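Local coordinates for protein halogenase PltM (Pseudomonas fluorescens, PDB 6BZN) that probably acts as a flavin-dependent halogenase of phenolic compounds, unusually versatile in the substrates and halides it accepts, at residues 105-110 and 133-138; 257-262 and 346-351; 428-433 and 460-465; 358-363 and 383-388. All blocks are in the same frame, centred on the assembly; numbering follows the deposited sequence.

Overall arrangement
In chain order the contacts run 1, 2, 4, 3, each closing before the next opens. Contacts 1 and 2 are neighbours, centres about 13 Å apart; both reach the mixed sheet that holds strands 109-114 and 256-262, and they touch at H137 and P262. Contacts 3 and 4 belong to the helical part, centres about 16 Å apart, on the consecutive helices 383-406 and 410-441. Contacts 1 and 4 lie about 26 Å apart, on opposite sides of the chain's centre. Contact 2 holds S351 of the FAD site, and helix 352-374 of contact 4 starts right after it. Contacts 1 and 2 thus probably border the flavin site, while contacts 3 and 4 join parts of the helical region.

Contact 1 of 4, residues 105-110 and 133-138; sequences GIKLGF and VPEAHL
K107 and E135 meet twice, once through their backbones and once through a salt bridge, NZ to OE1 at 2.8 Å, in which the ammonium meets OE1 nearly along its C-O axis. K107 starts with CG between its own N and carbonyl carbon (chi1 54°), which lays CG against E135 O; bends at chi3 and chi4 then bring NZ to the carboxylate. NZ has a second acceptor in A66 O. A methionine in place of K107 would probably leave the E135 carboxylate without its cation and A66 O without this donor. In the backbone ladder K107 N gives to E135 O at 2.7 Å and E135 N returns the bond to K107 O at 2.8 Å; G105 and H137 form the other antiparallel hydrogen-bonded pair. Between these rungs, I106 and A136 make the non-hydrogen-bonded pair. The H137 imidazole crosses the K107 chain at about a right angle, NE2 3.4 Å from K107 CB, and I106 O sits 3.4 Å above its plane toward the rim. Its nitrogens are bonded beyond the two strands, ND1 to P262 O and NE2 to T248 OG1. P134 CB lies alongside both I106 CD1 and L108 CD2, each at 3.8 Å. The H137 side chain is about 5 Å from that of A65, an FAD-site residue, so this ribbon borders the flavin site. It is pinned through H137 to strands 248-253 and 256-262, with helix 92-98 packed against P134, A136 and L138, and the corner at L108 leads into the mixed sheet.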
# COMPACT_ATOMS: atom_id res chain seq x y z
N GLY A 105 -10.68 11.33 -3.60
CA GLY A 105 -11.74 10.74 -4.38
C GLY A 105 -12.31 9.55 -3.61
O GLY A 105 -11.93 9.28 -2.46
N ILE A 106 -13.18 8.82 -4.27
CA ILE A 106 -13.88 7.68 -3.67
C ILE A 106 -13.54 6.39 -4.39
O ILE A 106 -13.21 6.39 -5.58
CB ILE A 106 -15.40 7.94 -3.66
CG1 ILE A 106 -16.11 7.04 -2.68
CG2 ILE A 106 -16.01 7.81 -5.05
CD1 ILE A 106 -17.52 7.51 -2.37
N LYS A 107 -13.59 5.28 -3.67
CA LYS A 107 -13.55 3.97 -4.31
C LYS A 107 -14.50 3.00 -3.65
O LYS A 107 -14.58 2.90 -2.42
CB LYS A 107 -12.13 3.38 -4.37
CG LYS A 107 -11.42 3.31 -3.03
CD LYS A 107 -10.14 2.47 -3.08
CE LYS A 107 -10.37 0.97 -3.28
NZ LYS A 107 -10.23 0.15 -2.05
N LEU A 108 -15.22 2.28 -4.50
CA LEU A 108 -16.17 1.27 -4.05
C LEU A 108 -15.62 -0.13 -4.27
O LEU A 108 -16.34 -1.11 -4.03
CB LEU A 108 -17.49 1.46 -4.79
CG LEU A 108 -18.10 2.84 -4.61
CD1 LEU A 108 -19.35 3.00 -5.48
CD2 LEU A 108 -18.42 3.11 -3.15
N GLY A 109 -14.37 -0.22 -4.71
CA GLY A 109 -13.68 -1.48 -4.91
C GLY A 109 -12.50 -1.36 -5.85
O GLY A 109 -12.19 -0.27 -6.33
N PHE A 110 -11.83 -2.48 -6.07
CA PHE A 110 -10.80 -2.62 -7.10
C PHE A 110 -11.47 -3.22 -8.33
O PHE A 110 -12.23 -4.18 -8.21
CB PHE A 110 -9.67 -3.56 -6.64
CG PHE A 110 -8.65 -2.96 -5.67
CD1 PHE A 110 -8.60 -1.60 -5.36
CD2 PHE A 110 -7.67 -3.78 -5.12
CE1 PHE A 110 -7.61 -1.09 -4.50
CE2 PHE A 110 -6.70 -3.28 -4.25
CZ PHE A 110 -6.67 -1.93 -3.94
N VAL A 133 -18.61 -0.63 2.35
CA VAL A 133 -18.37 0.76 2.78
C VAL A 133 -17.35 1.43 1.83
O VAL A 133 -16.33 0.84 1.51
CB VAL A 133 -17.83 0.77 4.24
CG1 VAL A 133 -17.29 2.13 4.66
CG2 VAL A 133 -18.92 0.30 5.20
N PRO A 134 -17.62 2.68 1.40
CA PRO A 134 -16.68 3.34 0.49
C PRO A 134 -15.32 3.61 1.14
O PRO A 134 -15.23 3.80 2.34
CB PRO A 134 -17.37 4.68 0.16
CG PRO A 134 -18.78 4.52 0.57
CD PRO A 134 -18.77 3.56 1.71
N GLU A 135 -14.27 3.59 0.32
CA GLU A 135 -12.94 3.96 0.77
C GLU A 135 -12.39 5.10 -0.07
O GLU A 135 -13.05 5.54 -1.00
CB GLU A 135 -12.05 2.74 0.67
CG GLU A 135 -12.49 1.74 1.69
CD GLU A 135 -11.81 0.42 1.56
OE1 GLU A 135 -10.95 0.27 0.66
OE2 GLU A 135 -12.16 -0.47 2.36
N ALA A 136 -11.21 5.59 0.30
CA ALA A 136 -10.66 6.81 -0.30
C ALA A 136 -9.60 6.55 -1.36
O ALA A 136 -8.81 5.60 -1.28
CB ALA A 136 -10.08 7.69 0.79
N HIS A 137 -9.59 7.43 -2.37
CA HIS A 137 -8.42 7.69 -3.19
C HIS A 137 -7.77 8.94 -2.58
O HIS A 137 -8.31 10.04 -2.67
CB HIS A 137 -8.81 7.98 -4.62
CG HIS A 137 -9.22 6.77 -5.39
ND1 HIS A 137 -9.90 6.85 -6.58
CD2 HIS A 137 -9.02 5.45 -5.15
CE1 HIS A 137 -10.10 5.64 -7.05
NE2 HIS A 137 -9.57 4.77 -6.21
N LEU A 138 -6.62 8.73 -1.95
CA LEU A 138 -5.97 9.75 -1.13
C LEU A 138 -5.16 10.71 -1.98
O LEU A 138 -4.24 10.28 -2.68
CB LEU A 138 -5.05 9.06 -0.12
CG LEU A 138 -5.69 8.07 0.85
CD1 LEU A 138 -4.61 7.29 1.56
CD2 LEU A 138 -6.57 8.77 1.86

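Contact 2 of 4, residues 257-262 and 346-351; sequences WLWVIP and IDPLFS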
# COMPACT_ATOMS: atom_id res chain seq x y z
N TRP A 257 0.70 -3.14 -16.34
CA TRP A 257 -0.61 -2.61 -16.02
C TRP A 257 -0.60 -1.10 -15.85
O TRP A 257 0.47 -0.49 -15.68
CB TRP A 257 -1.16 -3.30 -14.76
CG TRP A 257 -0.53 -2.91 -13.46
CD1 TRP A 257 0.68 -3.32 -12.96
CD2 TRP A 257 -1.13 -2.09 -12.44
NE1 TRP A 257 0.87 -2.78 -11.70
CE2 TRP A 257 -0.23 -2.03 -11.36
CE3 TRP A 257 -2.34 -1.38 -12.35
CZ2 TRP A 257 -0.49 -1.28 -10.21
CZ3 TRP A 257 -2.61 -0.67 -11.21
CH2 TRP A 257 -1.69 -0.61 -10.15
N LEU A 258 -1.79 -0.52 -15.92
CA LEU A 258 -1.99 0.91 -15.76
C LEU A 258 -3.16 1.16 -14.81
O LEU A 258 -4.22 0.50 -14.89
CB LEU A 258 -2.22 1.57 -17.14
CG LEU A 258 -2.61 3.06 -17.20
CD1 LEU A 258 -2.15 3.73 -18.49
CD2 LEU A 258 -4.12 3.25 -17.05
N TRP A 259 -2.98 2.13 -13.91
CA TRP A 259 -4.04 2.52 -12.98
C TRP A 259 -4.73 3.80 -13.42
O TRP A 259 -4.09 4.70 -13.96
CB TRP A 259 -3.50 2.65 -11.56
CG TRP A 259 -2.74 3.92 -11.11
CD1 TRP A 259 -3.23 5.20 -11.01
CD2 TRP A 259 -1.40 3.97 -10.62
NE1 TRP A 259 -2.26 6.04 -10.49
CE2 TRP A 259 -1.13 5.31 -10.25
CE3 TRP A 259 -0.39 3.01 -10.44
CZ2 TRP A 259 0.11 5.72 -9.72
CZ3 TRP A 259 0.85 3.42 -9.93
CH2 TRP A 259 1.09 4.76 -9.58
N VAL A 260 -6.04 3.85 -13.15
CA VAL A 260 -6.85 5.05 -13.26
C VAL A 260 -7.50 5.24 -11.89
O VAL A 260 -8.36 4.44 -11.47
CB VAL A 260 -7.90 4.93 -14.38
CG1 VAL A 260 -8.69 6.22 -14.54
CG2 VAL A 260 -7.23 4.56 -15.70
N ILE A 261 -7.07 6.28 -11.18
CA ILE A 261 -7.44 6.53 -9.80
C ILE A 261 -7.94 7.97 -9.73
O ILE A 261 -7.16 8.90 -9.50
CB ILE A 261 -6.23 6.28 -8.86
CG1 ILE A 261 -5.93 4.79 -8.83
CG2 ILE A 261 -6.49 6.76 -7.45
CD1 ILE A 261 -4.72 4.42 -8.01
N PRO A 262 -9.25 8.17 -9.95
CA PRO A 262 -9.78 9.55 -9.95
C PRO A 262 -9.85 10.18 -8.58
O PRO A 262 -10.19 9.49 -7.60
CB PRO A 262 -11.20 9.39 -10.51
CG PRO A 262 -11.16 8.10 -11.25
CD PRO A 262 -10.27 7.23 -10.44
N ILE A 346 7.41 -3.44 -3.13
CA ILE A 346 7.25 -4.38 -4.24
C ILE A 346 6.61 -3.71 -5.45
O ILE A 346 7.23 -3.64 -6.51
CB ILE A 346 6.46 -5.63 -3.80
CG1 ILE A 346 7.20 -6.36 -2.65
CG2 ILE A 346 6.22 -6.56 -4.97
CD1 ILE A 346 8.61 -6.84 -2.96
N ASP A 347 5.38 -3.23 -5.31
CA ASP A 347 4.67 -2.69 -6.46
C ASP A 347 3.43 -1.95 -5.98
O ASP A 347 2.92 -2.24 -4.92
CB ASP A 347 4.27 -3.85 -7.40
CG ASP A 347 3.94 -3.40 -8.83
OD1 ASP A 347 2.77 -3.03 -9.06
OD2 ASP A 347 4.83 -3.47 -9.74
N PRO A 348 2.94 -0.97 -6.76
CA PRO A 348 1.65 -0.38 -6.42
C PRO A 348 0.47 -1.35 -6.47
O PRO A 348 -0.58 -1.08 -5.85
CB PRO A 348 1.46 0.72 -7.46
CG PRO A 348 2.45 0.40 -8.56
CD PRO A 348 3.61 -0.23 -7.85
N LEU A 349 0.62 -2.47 -7.17
CA LEU A 349 -0.47 -3.42 -7.40
C LEU A 349 -1.01 -3.98 -6.10
O LEU A 349 -0.28 -4.61 -5.34
CB LEU A 349 -0.02 -4.57 -8.30
CG LEU A 349 -1.14 -5.55 -8.67
CD1 LEU A 349 -2.14 -4.89 -9.60
CD2 LEU A 349 -0.58 -6.82 -9.29
N PHE A 350 -2.30 -3.76 -5.87
CA PHE A 350 -3.02 -4.14 -4.64
C PHE A 350 -2.77 -3.24 -3.45
O PHE A 350 -3.32 -3.49 -2.38
CB PHE A 350 -2.81 -5.61 -4.24
CG PHE A 350 -3.30 -6.60 -5.24
CD1 PHE A 350 -4.64 -6.62 -5.60
CD2 PHE A 350 -2.45 -7.51 -5.81
CE1 PHE A 350 -5.13 -7.53 -6.52
CE2 PHE A 350 -2.92 -8.43 -6.73
CZ PHE A 350 -4.26 -8.44 -7.09
N SER A 351 -1.94 -2.20 -3.62
CA SER A 351 -1.77 -1.17 -2.62
C SER A 351 -1.43 -1.74 -1.22
O SER A 351 -1.95 -1.32 -0.20
CB SER A 351 -3.01 -0.25 -2.62
OG SER A 351 -2.67 1.01 -2.12
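W257 meets D347 and L349 in the tight half of this contact. Its NE1 donates to D347 OD1 at 3.3 Å, a long bond near the indole plane. OD1 also takes L349 N at 2.9 Å, closing an Asx turn; the indole uses the syn lone pair and the amide the anti one. W257 CZ2 comes within 3.4 Å of L349 N. L349, its CG anti to the backbone N (chi1 -176°), lays CD1 over the indole face, a CH-pi contact 4.0 Å from the six-membered ring's centroid. A leucine in place of W257 would probably take one donor from D347 and leave L349 CD1 without the flat surface it rests on. P348 makes the more open side, partly exposed and in purely van der Waals contact: CG touches the W259 edge at CZ3, 3.7 Å away, with a calcium ion and a glycerol close by. P348 O accepts from S351 N in a type II turn. D347 OD2 is held by Y404 and T215, so both oxygens are engaged. These donors would tend to favour the ionised carboxylate. The bonds of D347, with the Asx turn, probably help hold the loop leading to S351 of the FAD site.

Contact 3 of 4, residues 428-433 and 460-465; sequences SAFLQK and LSLDSP
F430 reaches from helix 410-441 to the D463 and L462 side chains of the 460-465 loop. With CG anti to the backbone N (chi1 -166°), the phenyl ring swings off the helix so that CE1 comes within 3.7 Å of D463 CB. The loop backbone sets that CB against the ring, and chi1 of D463 (-158°) turns the carboxylate so that OD2 lies 3.8 Å from F430 CE1, while OD1 forms a salt bridge with R455 NE. L462 is the other point of contact. Its phi is positive and its psi negative, which, with a weak bond from D463 N to S461 O, is consistent with a tight turn centred on L462, whose side chain is directed at the helix. With chi2 at an unusual 96°, CD2 lies 4.2 Å from F430 CD2 and equally far from L431 CD2, so one methyl meets two neighbouring helix residues. The loop also has polar bonds of its own: S461 OG takes the amide N of S464 at 3.0 Å in an ST motif and is bonded to E468 as well, and S464 caps Y467 N at the start of helix 465-483. L431 in turn packs on F72 of helix 68-81. The interface is mostly apolar, carbon contacts plus a carboxylate oxygen at the ring rim, with no polar bond joining the two segments; the loop's polar bonds probably help hold L462 and D463 where they meet the helix.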
# COMPACT_ATOMS: atom_id res chain seq x y z
N SER A 428 -8.91 -8.55 6.53
CA SER A 428 -9.80 -7.45 6.87
C SER A 428 -10.76 -7.82 8.00
O SER A 428 -10.93 -7.06 8.95
CB SER A 428 -10.58 -6.99 5.64
OG SER A 428 -9.67 -6.60 4.63
N ALA A 429 -11.38 -8.99 7.90
CA ALA A 429 -12.27 -9.48 8.95
C ALA A 429 -11.52 -9.62 10.28
O ALA A 429 -12.06 -9.26 11.33
CB ALA A 429 -12.93 -10.80 8.56
N PHE A 430 -10.28 -10.13 10.23
CA PHE A 430 -9.47 -10.27 11.44
C PHE A 430 -9.20 -8.92 12.11
O PHE A 430 -9.38 -8.77 13.33
CB PHE A 430 -8.14 -10.99 11.18
CG PHE A 430 -7.46 -11.44 12.44
CD1 PHE A 430 -7.75 -12.70 12.98
CD2 PHE A 430 -6.57 -10.61 13.11
CE1 PHE A 430 -7.14 -13.12 14.15
CE2 PHE A 430 -5.97 -11.02 14.29
CZ PHE A 430 -6.25 -12.28 14.80
N LEU A 431 -8.80 -7.94 11.31
CA LEU A 431 -8.56 -6.59 11.83
C LEU A 431 -9.85 -5.96 12.37
O LEU A 431 -9.84 -5.31 13.41
CB LEU A 431 -7.93 -5.70 10.76
CG LEU A 431 -6.54 -6.08 10.26
CD1 LEU A 431 -6.22 -5.30 8.98
CD2 LEU A 431 -5.49 -5.87 11.32
N GLN A 432 -10.96 -6.17 11.68
CA GLN A 432 -12.25 -5.64 12.13
C GLN A 432 -12.61 -6.15 13.53
O GLN A 432 -13.10 -5.39 14.36
CB GLN A 432 -13.35 -6.04 11.14
CG GLN A 432 -14.73 -5.49 11.46
CD GLN A 432 -15.70 -5.70 10.32
OE1 GLN A 432 -15.61 -6.69 9.59
NE2 GLN A 432 -16.64 -4.77 10.16
N LYS A 433 -12.36 -7.43 13.77
CA LYS A 433 -12.58 -8.07 15.08
C LYS A 433 -11.68 -7.50 16.18
O LYS A 433 -12.17 -7.19 17.29
CB LYS A 433 -12.39 -9.60 14.93
CG LYS A 433 -12.44 -10.42 16.21
CD LYS A 433 -12.43 -11.93 15.89
CE LYS A 433 -12.69 -12.81 17.11
NZ LYS A 433 -11.83 -12.50 18.29
N LEU A 460 -1.58 -12.37 4.08
CA LEU A 460 -2.85 -11.71 3.77
C LEU A 460 -3.97 -11.99 4.78
O LEU A 460 -4.74 -11.09 5.11
CB LEU A 460 -3.33 -12.07 2.36
CG LEU A 460 -2.44 -11.67 1.18
CD1 LEU A 460 -3.12 -12.10 -0.10
CD2 LEU A 460 -2.16 -10.18 1.15
N SER A 461 -4.05 -13.23 5.25
CA SER A 461 -5.09 -13.62 6.23
C SER A 461 -4.76 -13.27 7.66
O SER A 461 -5.64 -13.32 8.52
CB SER A 461 -5.35 -15.13 6.18
OG SER A 461 -4.33 -15.83 6.90
N LEU A 462 -3.49 -12.99 7.95
CA LEU A 462 -2.93 -12.85 9.30
C LEU A 462 -2.92 -14.12 10.15
O LEU A 462 -1.92 -14.39 10.82
CB LEU A 462 -3.58 -11.73 10.12
CG LEU A 462 -3.31 -10.28 9.67
CD1 LEU A 462 -4.42 -9.77 8.77
CD2 LEU A 462 -3.19 -9.37 10.89
N ASP A 463 -4.01 -14.89 10.15
CA ASP A 463 -4.16 -15.98 11.12
C ASP A 463 -4.86 -17.26 10.63
O ASP A 463 -5.19 -18.11 11.47
CB ASP A 463 -4.86 -15.44 12.36
CG ASP A 463 -4.61 -16.29 13.60
OD1 ASP A 463 -3.46 -16.68 13.87
OD2 ASP A 463 -5.58 -16.59 14.31
N SER A 464 -5.06 -17.44 9.33
CA SER A 464 -5.78 -18.62 8.81
C SER A 464 -4.84 -19.67 8.18
O SER A 464 -4.35 -19.46 7.08
CB SER A 464 -6.80 -18.19 7.75
OG SER A 464 -7.34 -19.33 7.08
N PRO A 465 -4.60 -20.81 8.87
CA PRO A 465 -3.73 -21.80 8.22
C PRO A 465 -4.29 -22.32 6.88
O PRO A 465 -3.52 -22.57 5.95
CB PRO A 465 -3.61 -22.92 9.25
CG PRO A 465 -4.02 -22.32 10.55
CD PRO A 465 -4.98 -21.21 10.24

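Contact 4 of 4, residues 358-363 and 383-388; sequences FESILR and IEVERH. With GOL (glycerol), chain I.
H388 lies against both E359 and R363, which come over the same face of its imidazole. The E359 carboxylate is stacked on the ring with planes 26° apart, CD 3.3 Å from NE2, and its CG adds a CH-pi contact. The R363 guanidinium is turned only 12° from the ring plane, NE 3.5 Å from H388 CG. R363 holds E359 side-on, NE and NH2 both bonded to OE2, with NE at 2.8 Å, so the ion pair forms a roughly flat layer over that face of the histidine. At the ring's edge, O1 of a glycerol, probably from the crystallisation liquor, takes the NE2 hydrogen at 2.9 Å in a nearly straight bond and gives its own to E359 OE1 at 2.6 Å; C459 O and R352 also hold it. Beside ND1 sits a water, shared with S360 OG and donating to V385 O at 2.8 Å, which links the two helices and steadies the ring's rotation. With CG anti to the backbone N (chi1 164°), the ring is carried across to helix 352-374. V385 packs its methyls on S360 and the R363 backbone. Further out, L451 of helix 444-452 lies on E359 and R363, and helix 33-44 packs on F358 and I361. Helices 352-374 and 383-406, consecutive in the chain and running antiparallel with their local axes 9.8 Å apart, form a helical hairpin with a polar, partly water-mediated seam.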
# COMPACT_ATOMS: atom_id res chain seq x y z
N PHE A 358 1.00 1.07 8.05
CA PHE A 358 0.19 1.39 9.21
C PHE A 358 0.27 0.28 10.25
O PHE A 358 0.27 0.56 11.45
CB PHE A 358 -1.27 1.68 8.83
CG PHE A 358 -1.45 2.85 7.89
CD1 PHE A 358 -0.60 3.95 7.91
CD2 PHE A 358 -2.51 2.87 7.00
CE1 PHE A 358 -0.78 5.01 7.04
CE2 PHE A 358 -2.70 3.94 6.12
CZ PHE A 358 -1.83 5.00 6.13
N GLU A 359 0.34 -0.96 9.79
CA GLU A 359 0.46 -2.08 10.74
C GLU A 359 1.80 -2.02 11.46
O GLU A 359 1.86 -2.24 12.67
CB GLU A 359 0.28 -3.45 10.07
CG GLU A 359 0.27 -4.55 11.13
CD GLU A 359 -0.04 -5.93 10.60
OE1 GLU A 359 -0.67 -6.03 9.52
OE2 GLU A 359 0.34 -6.91 11.28
N SER A 360 2.86 -1.67 10.74
CA SER A 360 4.19 -1.59 11.36
C SER A 360 4.23 -0.50 12.43
O SER A 360 4.83 -0.69 13.51
CB SER A 360 5.28 -1.37 10.30
OG SER A 360 6.56 -1.52 10.89
N ILE A 361 3.58 0.63 12.18
CA ILE A 361 3.52 1.71 13.18
C ILE A 361 2.80 1.21 14.43
O ILE A 361 3.23 1.43 15.56
CB ILE A 361 2.86 2.98 12.63
CG1 ILE A 361 3.70 3.55 11.48
CG2 ILE A 361 2.67 4.04 13.72
CD1 ILE A 361 2.96 4.57 10.63
N LEU A 362 1.69 0.52 14.20
CA LEU A 362 0.86 -0.01 15.25
C LEU A 362 1.60 -1.03 16.13
O LEU A 362 1.42 -1.05 17.35
CB LEU A 362 -0.37 -0.63 14.60
CG LEU A 362 -1.61 -1.01 15.39
CD1 LEU A 362 -2.10 0.10 16.30
CD2 LEU A 362 -2.66 -1.40 14.35
N ARG A 363 2.45 -1.84 15.51
CA ARG A 363 3.28 -2.78 16.24
C ARG A 363 4.47 -2.13 16.94
O ARG A 363 4.80 -2.50 18.06
CB ARG A 363 3.80 -3.87 15.31
CG ARG A 363 2.72 -4.81 14.81
CD ARG A 363 3.25 -5.69 13.70
NE ARG A 363 2.30 -6.73 13.28
CZ ARG A 363 2.17 -7.94 13.84
NH1 ARG A 363 2.89 -8.31 14.89
NH2 ARG A 363 1.29 -8.80 13.33
N ILE A 383 12.08 -7.25 17.71
CA ILE A 383 12.23 -8.33 16.74
C ILE A 383 10.92 -8.66 16.01
O ILE A 383 10.93 -8.98 14.84
CB ILE A 383 12.86 -9.60 17.37
CG1 ILE A 383 13.36 -10.56 16.29
CG2 ILE A 383 11.90 -10.31 18.32
CD1 ILE A 383 14.57 -10.07 15.54
N GLU A 384 9.79 -8.54 16.70
CA GLU A 384 8.51 -8.82 16.06
C GLU A 384 8.10 -7.74 15.05
O GLU A 384 7.30 -8.02 14.15
CB GLU A 384 7.42 -9.05 17.11
CG GLU A 384 7.67 -10.27 18.00
CD GLU A 384 7.68 -11.60 17.25
OE1 GLU A 384 6.95 -11.75 16.25
OE2 GLU A 384 8.42 -12.52 17.69
N VAL A 385 8.64 -6.54 15.20
CA VAL A 385 8.45 -5.50 14.18
C VAL A 385 9.16 -5.94 12.89
O VAL A 385 8.58 -5.86 11.78
CB VAL A 385 8.94 -4.12 14.68
CG1 VAL A 385 8.83 -3.07 13.59
CG2 VAL A 385 8.12 -3.68 15.88
N GLU A 386 10.39 -6.41 13.01
CA GLU A 386 11.12 -6.93 11.86
C GLU A 386 10.46 -8.15 11.23
O GLU A 386 10.37 -8.25 10.01
CB GLU A 386 12.54 -7.31 12.28
CG GLU A 386 13.41 -7.79 11.14
CD GLU A 386 14.85 -7.94 11.57
OE1 GLU A 386 15.26 -9.07 11.87
OE2 GLU A 386 15.56 -6.92 11.64
N ARG A 387 10.03 -9.09 12.07
CA ARG A 387 9.38 -10.29 11.58
C ARG A 387 8.13 -9.94 10.76
O ARG A 387 7.98 -10.44 9.65
CB ARG A 387 9.03 -11.23 12.74
CG ARG A 387 8.24 -12.46 12.32
CD ARG A 387 8.14 -13.44 13.48
NE ARG A 387 7.19 -14.52 13.21
CZ ARG A 387 6.15 -14.86 13.98
NH1 ARG A 387 5.87 -14.23 15.12
NH2 ARG A 387 5.37 -15.88 13.61
N HIS A 388 7.26 -9.09 11.29
CA HIS A 388 6.13 -8.61 10.51
C HIS A 388 6.56 -7.96 9.18
O HIS A 388 6.08 -8.35 8.12
CB HIS A 388 5.27 -7.61 11.30
CG HIS A 388 4.34 -6.84 10.42
ND1 HIS A 388 4.56 -5.53 10.08
CD2 HIS A 388 3.28 -7.25 9.69
CE1 HIS A 388 3.63 -5.13 9.24
NE2 HIS A 388 2.84 -6.16 8.98
C1 GOL I . 0.83 -6.83 6.40
O1 GOL I . 0.59 -5.70 7.26
C2 GOL I . -0.39 -7.25 5.56
O2 GOL I . 0.11 -8.00 4.45
C3 GOL I . -1.46 -8.13 6.22
O3 GOL I . -0.93 -9.01 7.23
O HOH W 1 6.50 -4.09 11.39